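Local structure of polyisoprenyl-teichoic acid--peptidoglycan teichoic acid transferase TagV (Bacillus subtilis, 6UF3) at residues A[32-36]-A[37-41]; A[160-163]-A[164-168]; A[213-216]-A[217-220]. The protein belongs to the LytR-CpsA-Psr protein family and has an alpha/beta fold built round a mixed beta sheet. One frame throughout, in Å; residues are numbered along the deposited sequence.

Contact 1: residues A[32-36]-A[37-41]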
loop_
_atom_site.group_PDB
_atom_site.type_symbol
_atom_site.label_atom_id
_atom_site.label_comp_id
_atom_site.label_asym_id
_atom_site.label_seq_id
_atom_site.Cartn_x
_atom_site.Cartn_y
_atom_site.Cartn_z
ATOM N N THR A 32 9.329 -1.222 4.153
ATOM C CA THR A 32 10.535 -1.982 4.451
ATOM C C THR A 32 10.706 -2.050 5.967
ATOM O O THR A 32 10.369 -1.103 6.680
ATOM C CB THR A 32 11.785 -1.392 3.773
ATOM O OG1 THR A 32 11.938 -0.013 4.125
ATOM C CG2 THR A 32 11.657 -1.474 2.247
ATOM N N LEU A 33 11.183 -3.185 6.453
ATOM C CA LEU A 33 11.253 -3.450 7.888
ATOM C C LEU A 33 12.646 -3.942 8.245
ATOM O O LEU A 33 13.228 -4.782 7.547
ATOM C CB LEU A 33 10.193 -4.489 8.310
ATOM C CG LEU A 33 8.711 -4.157 8.087
ATOM C CD1 LEU A 33 8.228 -4.650 6.711
ATOM C CD2 LEU A 33 7.851 -4.762 9.174
ATOM N N ASP A 34 13.189 -3.400 9.342
ATOM C CA ASP A 34 14.441 -3.875 9.917
ATOM C C ASP A 34 14.082 -4.338 11.323
ATOM O O ASP A 34 14.090 -3.533 12.279
ATOM C CB ASP A 34 15.504 -2.777 9.916
ATOM C CG ASP A 34 16.852 -3.263 10.408
ATOM O OD1 ASP A 34 16.977 -4.452 10.772
ATOM O OD2 ASP A 34 17.792 -2.441 10.446
ATOM N N PRO A 35 13.691 -5.612 11.483
ATOM C CA PRO A 35 13.188 -6.065 12.790
ATOM C C PRO A 35 14.237 -6.079 13.879
ATOM O O PRO A 35 13.897 -5.866 15.054
ATOM C CB PRO A 35 12.668 -7.482 12.499
ATOM C CG PRO A 35 12.341 -7.479 11.041
ATOM C CD PRO A 35 13.401 -6.588 10.412
ATOM N N LYS A 36 15.500 -6.339 13.539
ATOM C CA LYS A 36 16.541 -6.321 14.562
ATOM C C LYS A 36 16.620 -4.966 15.250
ATOM O O LYS A 36 16.967 -4.894 16.431
ATOM C CB LYS A 36 17.892 -6.688 13.947
ATOM C CG LYS A 36 18.187 -8.182 13.973
ATOM C CD LYS A 36 19.170 -8.577 12.880
ATOM C CE LYS A 36 19.252 -10.088 12.720
ATOM N NZ LYS A 36 19.576 -10.476 11.315
ATOM N N ASN A 37 16.286 -3.892 14.534
ATOM C CA ASN A 37 16.334 -2.533 15.054
ATOM C C ASN A 37 14.958 -1.923 15.268
ATOM O O ASN A 37 14.868 -0.742 15.618
ATOM C CB ASN A 37 17.145 -1.641 14.103
ATOM C CG ASN A 37 18.618 -1.975 14.120
ATOM O OD1 ASN A 37 19.218 -2.092 15.188
ATOM N ND2 ASN A 37 19.210 -2.135 12.945
ATOM N N LYS A 38 13.886 -2.685 15.037
ATOM C CA LYS A 38 12.510 -2.215 15.204
ATOM C C LYS A 38 12.246 -0.942 14.403
ATOM O O LYS A 38 11.655 0.016 14.908
ATOM C CB LYS A 38 12.179 -1.994 16.688
ATOM C CG LYS A 38 12.210 -3.244 17.528
ATOM C CD LYS A 38 12.215 -2.891 19.009
ATOM C CE LYS A 38 11.253 -3.752 19.806
ATOM N NZ LYS A 38 11.420 -5.209 19.524
ATOM N N THR A 39 12.674 -0.928 13.133
ATOM C CA THR A 39 12.431 0.249 12.307
ATOM C C THR A 39 11.631 -0.120 11.064
ATOM O O THR A 39 11.583 -1.286 10.659
ATOM C CB THR A 39 13.737 0.944 11.887
ATOM O OG1 THR A 39 14.570 0.025 11.174
ATOM C CG2 THR A 39 14.487 1.459 13.125
ATOM N N MET A 40 10.997 0.906 10.480
ATOM C CA MET A 40 10.184 0.788 9.269
ATOM C C MET A 40 10.349 2.010 8.377
ATOM O O MET A 40 10.515 3.132 8.852
ATOM C CB MET A 40 8.680 0.679 9.570
ATOM C CG MET A 40 8.202 -0.591 10.218
ATOM S SD MET A 40 6.394 -0.661 10.084
ATOM C CE MET A 40 6.033 -1.698 11.506
ATOM N N LYS A 41 10.224 1.785 7.066
ATOM C CA LYS A 41 10.102 2.863 6.093
ATOM C C LYS A 41 8.901 2.567 5.207
ATOM O O LYS A 41 8.495 1.409 5.079
ATOM C CB LYS A 41 11.369 3.016 5.245
ATOM C CG LYS A 41 12.603 3.232 6.099
ATOM C CD LYS A 41 13.787 3.783 5.307
ATOM C CE LYS A 41 15.021 3.858 6.174
ATOM N NZ LYS A 41 14.904 4.848 7.283
HETATM O O HOH W 1 17.212 0.325 10.844
HETATM O O HOH W 2 18.672 -2.617 17.940
#
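Strands 32-34 and 39-41 run antiparallel, their axes 4.8 Å apart at the closest, with Thr32-Lys41 and Asp34-Thr39 as hydrogen-bonded pairs and Leu33-Met40 as the non-hydrogen-bonded pair between them. At the turn the Asp34 carboxylate takes the Asn37 side-chain amide, ND2 to OD2 at 2.9 Å, fairly straight at 161°. The two flat groups stand 80° apart: ND2 comes from above the carboxylate plane, while OD2 lies close to the amide plane. With CG anti to the backbone N (chi1 -176°), the Asp34 carboxylate swings out to the loop. A water 2.9 Å from Asp34 OD2 donates to it and also bonds Thr39 OG1, which has a further partner in His256 of helix 243-257. The Asp34 carbonyl is gripped as well, one N-H coming in above its plane, from Thr39, and the other below it, from Asn37. Leu33 and Met40 run alongside one another off the same sheet face, Leu33 CG 4.2 Å from Met40 CG. Lys38 N bonds Pro35 O at 3.2 Å, closing the bend. Asp34 lies opposite two residues, Lys38 and Thr39, the signature of a G1 beta bulge in a beta hairpin.

Contact 2: residues A[160-163]-A[164-168]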
loop_
_atom_site.group_PDB
_atom_site.type_symbol
_atom_site.label_atom_id
_atom_site.label_comp_id
_atom_site.label_asym_id
_atom_site.label_seq_id
_atom_site.Cartn_x
_atom_site.Cartn_y
_atom_site.Cartn_z
ATOM N N ARG A 160 -5.623 10.798 -2.599
ATOM C CA ARG A 160 -5.953 9.387 -2.421
ATOM C C ARG A 160 -4.796 8.627 -1.788
ATOM O O ARG A 160 -4.993 7.855 -0.847
ATOM C CB ARG A 160 -6.315 8.761 -3.770
ATOM C CG ARG A 160 -7.796 8.623 -4.043
ATOM C CD ARG A 160 -8.020 8.042 -5.436
ATOM N NE ARG A 160 -9.400 7.623 -5.655
ATOM C CZ ARG A 160 -9.867 7.164 -6.813
ATOM N NH1 ARG A 160 -11.140 6.803 -6.924
ATOM N NH2 ARG A 160 -9.060 7.067 -7.861
ATOM N N ASN A 161 -3.578 8.823 -2.306
ATOM C CA ASN A 161 -2.419 8.135 -1.744
ATOM C C ASN A 161 -2.187 8.547 -0.298
ATOM O O ASN A 161 -1.802 7.720 0.540
ATOM C CB ASN A 161 -1.175 8.427 -2.584
ATOM C CG ASN A 161 -1.028 7.471 -3.747
ATOM O OD1 ASN A 161 -0.037 6.751 -3.853
ATOM N ND2 ASN A 161 -2.022 7.451 -4.623
ATOM N N ASP A 162 -2.424 9.824 0.010
ATOM C CA ASP A 162 -2.269 10.286 1.384
ATOM C C ASP A 162 -3.231 9.558 2.310
ATOM O O ASP A 162 -2.833 9.050 3.364
ATOM C CB ASP A 162 -2.486 11.795 1.458
ATOM C CG ASP A 162 -1.943 12.394 2.733
ATOM O OD1 ASP A 162 -2.509 12.119 3.811
ATOM O OD2 ASP A 162 -0.944 13.138 2.658
ATOM N N ARG A 163 -4.507 9.484 1.921
ATOM C CA ARG A 163 -5.494 8.798 2.753
ATOM C C ARG A 163 -5.227 7.297 2.849
ATOM O O ARG A 163 -5.469 6.690 3.903
ATOM C CB ARG A 163 -6.904 9.069 2.224
ATOM C CG ARG A 163 -7.403 10.473 2.547
ATOM C CD ARG A 163 -8.767 10.751 1.940
ATOM N NE ARG A 163 -8.669 11.588 0.748
ATOM C CZ ARG A 163 -8.865 11.153 -0.496
ATOM N NH1 ARG A 163 -9.175 9.881 -0.721
ATOM N NH2 ARG A 163 -8.754 11.994 -1.517
ATOM N N GLN A 164 -4.730 6.679 1.773
ATOM C CA GLN A 164 -4.354 5.270 1.841
ATOM C C GLN A 164 -3.233 5.047 2.851
ATOM O O GLN A 164 -3.279 4.101 3.651
ATOM C CB GLN A 164 -3.941 4.770 0.450
ATOM C CG GLN A 164 -5.101 4.660 -0.527
ATOM C CD GLN A 164 -4.659 4.705 -1.983
ATOM O OE1 GLN A 164 -3.480 4.537 -2.299
ATOM N NE2 GLN A 164 -5.607 4.954 -2.872
ATOM N N LYS A 165 -2.208 5.903 2.828
ATOM C CA LYS A 165 -1.141 5.747 3.806
ATOM C C LYS A 165 -1.663 5.993 5.213
ATOM O O LYS A 165 -1.229 5.337 6.163
ATOM C CB LYS A 165 0.025 6.674 3.475
ATOM C CG LYS A 165 0.938 6.104 2.384
ATOM C CD LYS A 165 2.170 6.971 2.171
ATOM C CE LYS A 165 1.808 8.267 1.453
ATOM N NZ LYS A 165 2.987 9.170 1.280
ATOM N N GLN A 166 -2.601 6.931 5.362
ATOM C CA GLN A 166 -3.236 7.151 6.667
ATOM C C GLN A 166 -3.914 5.886 7.188
ATOM O O GLN A 166 -3.814 5.551 8.381
ATOM C CB GLN A 166 -4.258 8.278 6.548
ATOM C CG GLN A 166 -4.139 9.370 7.568
ATOM C CD GLN A 166 -5.182 10.447 7.358
ATOM O OE1 GLN A 166 -5.856 10.481 6.327
ATOM N NE2 GLN A 166 -5.330 11.323 8.339
ATOM N N ILE A 167 -4.638 5.184 6.312
ATOM C CA ILE A 167 -5.302 3.941 6.708
ATOM C C ILE A 167 -4.273 2.902 7.139
ATOM O O ILE A 167 -4.425 2.236 8.172
ATOM C CB ILE A 167 -6.182 3.423 5.555
ATOM C CG1 ILE A 167 -7.406 4.321 5.393
ATOM C CG2 ILE A 167 -6.598 1.957 5.765
ATOM C CD1 ILE A 167 -8.003 4.270 3.997
ATOM N N LEU A 168 -3.212 2.733 6.337
ATOM C CA LEU A 168 -2.208 1.731 6.686
ATOM C C LEU A 168 -1.499 2.085 7.992
ATOM O O LEU A 168 -1.215 1.204 8.809
ATOM C CB LEU A 168 -1.194 1.573 5.555
ATOM C CG LEU A 168 -0.106 0.510 5.721
ATOM C CD1 LEU A 168 -0.694 -0.868 5.970
ATOM C CD2 LEU A 168 0.766 0.510 4.442
#
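Gln164 folds back along the preceding turn of the helix, its CG 3.2 Å from Arg160 O and its amide lying close to the same carbonyl. That oxygen already has its helix donor, Gln164 N at 2.9 Å, and the next three carbonyls are served likewise: Asn161 O by Lys165 N, Asp162 O by Gln166 N and Arg163 O by Ile167 N, all in the i to i+4 pattern of an alpha helix. With chi1 at -70° the Gln164 CG sits beside its own backbone N, which brings the chain back along the helix until NE2 lies 4.0 Å from Arg160 CB. Gln164 OE1 passes Asn161 ND2 at 4.0 Å, the two amide planes turned 43° apart, and no hydrogen bond joins the two amides. Asn161 ND2 gives to Asp157 O, Asn161 OD1 has a weak bond with Ser44 OG, and Gln164 OE1 has a weak bond with Ser27 OG.

Gln166 and Arg163 cross on another side of the helix, Gln166 OE1 4.1 Å from Arg163 CG, so the amide meets the aliphatic part of the arginine. Both ends of that amide are used: OE1 takes the Tyr146 hydroxyl and NE2 gives to Asp112 O. Arg163, bent at chi3 (-103°), turns its NH1 to the carbonyls of Tyr146 and Met149, and Arg160 NH1 reaches Arg148 O. Ile167 CG1 rests 3.4 Å from Arg163 O.

The guanidinium groups and Gln166 NE2 thus reach main-chain oxygens, while the side-chain amide oxygens meet hydroxyls: the side-chain N-H groups of Arg160, Arg163 and Gln166 are used outside helix 158-177 rather than on one another.

Contact 3: residues A[213-216]-A[217-220]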
loop_
_atom_site.group_PDB
_atom_site.type_symbol
_atom_site.label_atom_id
_atom_site.label_comp_id
_atom_site.label_asym_id
_atom_site.label_seq_id
_atom_site.Cartn_x
_atom_site.Cartn_y
_atom_site.Cartn_z
ATOM N N GLY A 213 4.486 -1.788 20.816
ATOM C CA GLY A 213 4.867 -0.489 21.330
ATOM C C GLY A 213 5.383 0.469 20.282
ATOM O O GLY A 213 5.645 1.633 20.599
ATOM N N PHE A 214 5.543 0.018 19.041
ATOM C CA PHE A 214 5.899 0.898 17.947
ATOM C C PHE A 214 4.745 1.862 17.673
ATOM O O PHE A 214 3.638 1.718 18.202
ATOM C CB PHE A 214 6.244 0.038 16.731
ATOM C CG PHE A 214 6.786 0.786 15.541
ATOM C CD1 PHE A 214 8.081 1.266 15.518
ATOM C CD2 PHE A 214 6.001 0.931 14.408
ATOM C CE1 PHE A 214 8.569 1.928 14.385
ATOM C CE2 PHE A 214 6.482 1.582 13.281
ATOM C CZ PHE A 214 7.762 2.070 13.267
ATOM N N THR A 215 5.007 2.863 16.838
ATOM C CA THR A 215 3.984 3.843 16.512
ATOM C C THR A 215 4.283 4.394 15.125
ATOM O O THR A 215 5.452 4.532 14.748
ATOM C CB THR A 215 3.928 4.958 17.566
ATOM O OG1 THR A 215 2.756 5.758 17.370
ATOM C CG2 THR A 215 5.171 5.840 17.498
ATOM N N SER A 216 3.223 4.675 14.356
ATOM C CA SER A 216 3.413 5.025 12.955
ATOM C C SER A 216 4.157 6.340 12.777
ATOM O O SER A 216 4.731 6.563 11.700
ATOM C CB SER A 216 2.064 5.074 12.223
ATOM O OG SER A 216 1.252 6.138 12.678
ATOM N N LYS A 217 4.176 7.207 13.796
ATOM C CA LYS A 217 4.985 8.418 13.692
ATOM C C LYS A 217 6.454 8.082 13.457
ATOM O O LYS A 217 7.173 8.860 12.821
ATOM C CB LYS A 217 4.830 9.283 14.945
ATOM C CG LYS A 217 5.645 10.582 14.910
ATOM C CD LYS A 217 5.269 11.525 16.034
ATOM C CE LYS A 217 6.278 12.667 16.156
ATOM N NZ LYS A 217 6.747 13.111 14.805
ATOM N N LYS A 218 6.909 6.920 13.930
ATOM C CA LYS A 218 8.315 6.563 13.800
ATOM C C LYS A 218 8.684 6.057 12.416
ATOM O O LYS A 218 9.878 5.924 12.127
ATOM C CB LYS A 218 8.689 5.513 14.844
ATOM C CG LYS A 218 8.747 6.097 16.259
ATOM C CD LYS A 218 8.920 5.016 17.299
ATOM C CE LYS A 218 8.989 5.614 18.700
ATOM N NZ LYS A 218 9.034 4.525 19.706
ATOM N N ILE A 219 7.698 5.777 11.566
ATOM C CA ILE A 219 7.985 5.302 10.216
ATOM C C ILE A 219 8.641 6.420 9.421
ATOM O O ILE A 219 8.202 7.577 9.464
ATOM C CB ILE A 219 6.700 4.826 9.523
ATOM C CG1 ILE A 219 6.075 3.679 10.306
ATOM C CG2 ILE A 219 7.013 4.393 8.079
ATOM C CD1 ILE A 219 4.642 3.335 9.875
ATOM N N ASP A 220 9.704 6.081 8.695
ATOM C CA ASP A 220 10.358 7.037 7.806
ATOM C C ASP A 220 9.605 7.014 6.486
ATOM O O ASP A 220 9.662 6.020 5.753
ATOM C CB ASP A 220 11.829 6.671 7.622
ATOM C CG ASP A 220 12.582 7.667 6.745
ATOM O OD1 ASP A 220 12.063 8.788 6.518
ATOM O OD2 ASP A 220 13.694 7.318 6.278
HETATM O O HOH W 3 6.449 4.023 20.267
HETATM O O HOH W 4 2.127 7.530 15.852
#
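Thr215 O receives Lys218 N at 2.9 Å and Ser216 O receives Ile219 N at 3.1 Å, two successive i to i+3 bonds of a short 3-10 turn that leads from the loop after helix 201-210 into strand 220-222. Both donors stand above the planes of their carbonyls.

Lys218 is the side chain to follow. Its CB lies 3.4 Å from Thr215 O and also meets Phe214 CE1, obliquely to the ring. CG, beside the backbone N (chi1 -72°), starts the chain back toward the preceding residues, and from there it runs extended, across the Thr215 side chain at about a right angle. CG and CD each pass Thr215 CG2 at 3.8 Å, and CE is only slightly farther from that methyl. Lys218 and Phe214 run past one another head to tail.

Within the turn the ring also meets Ile219, whose CG1 comes to the ring edge, near its plane, 3.7 Å from Phe214 CE2. Beyond these residues, Tyr211 stacks edge-to-face with Phe214, while Met40 touches both Phe214 and Ile219. Ile219 CD1 leans on Ser216 CB, and Ser216 N is held by Asp173 OD1 of helix 158-177. At the tip of Lys218, NZ gives a hydrogen bond to a water 2.7 Å away, and this water lies 2.5 Å from Gly213 O, a short distance for the bond it donates there.

In the fold
Along the chain the three contacts come in series. Contact 1 is the hairpin end of strands 25-34 and 39-44, contact 2 an early part of helix 158-177, and contact 3 the turn leading into an edge strand, 220-222. Contacts 1 and 3 touch, their centres 10 Å apart: Lys41 forms a salt bridge with Asp220, where strand 220-222 runs parallel to strand 39-44, and Met40 packs on Phe214 of the preceding loop. Contact 2 touches neither, its centre about 20 Å from contact 1 and 15 Å from contact 3, yet helix 158-177 also meets the 213-219 loop. The hairpin and the edge strand are thus neighbouring members of one mixed sheet, and helix 158-177 packs against it.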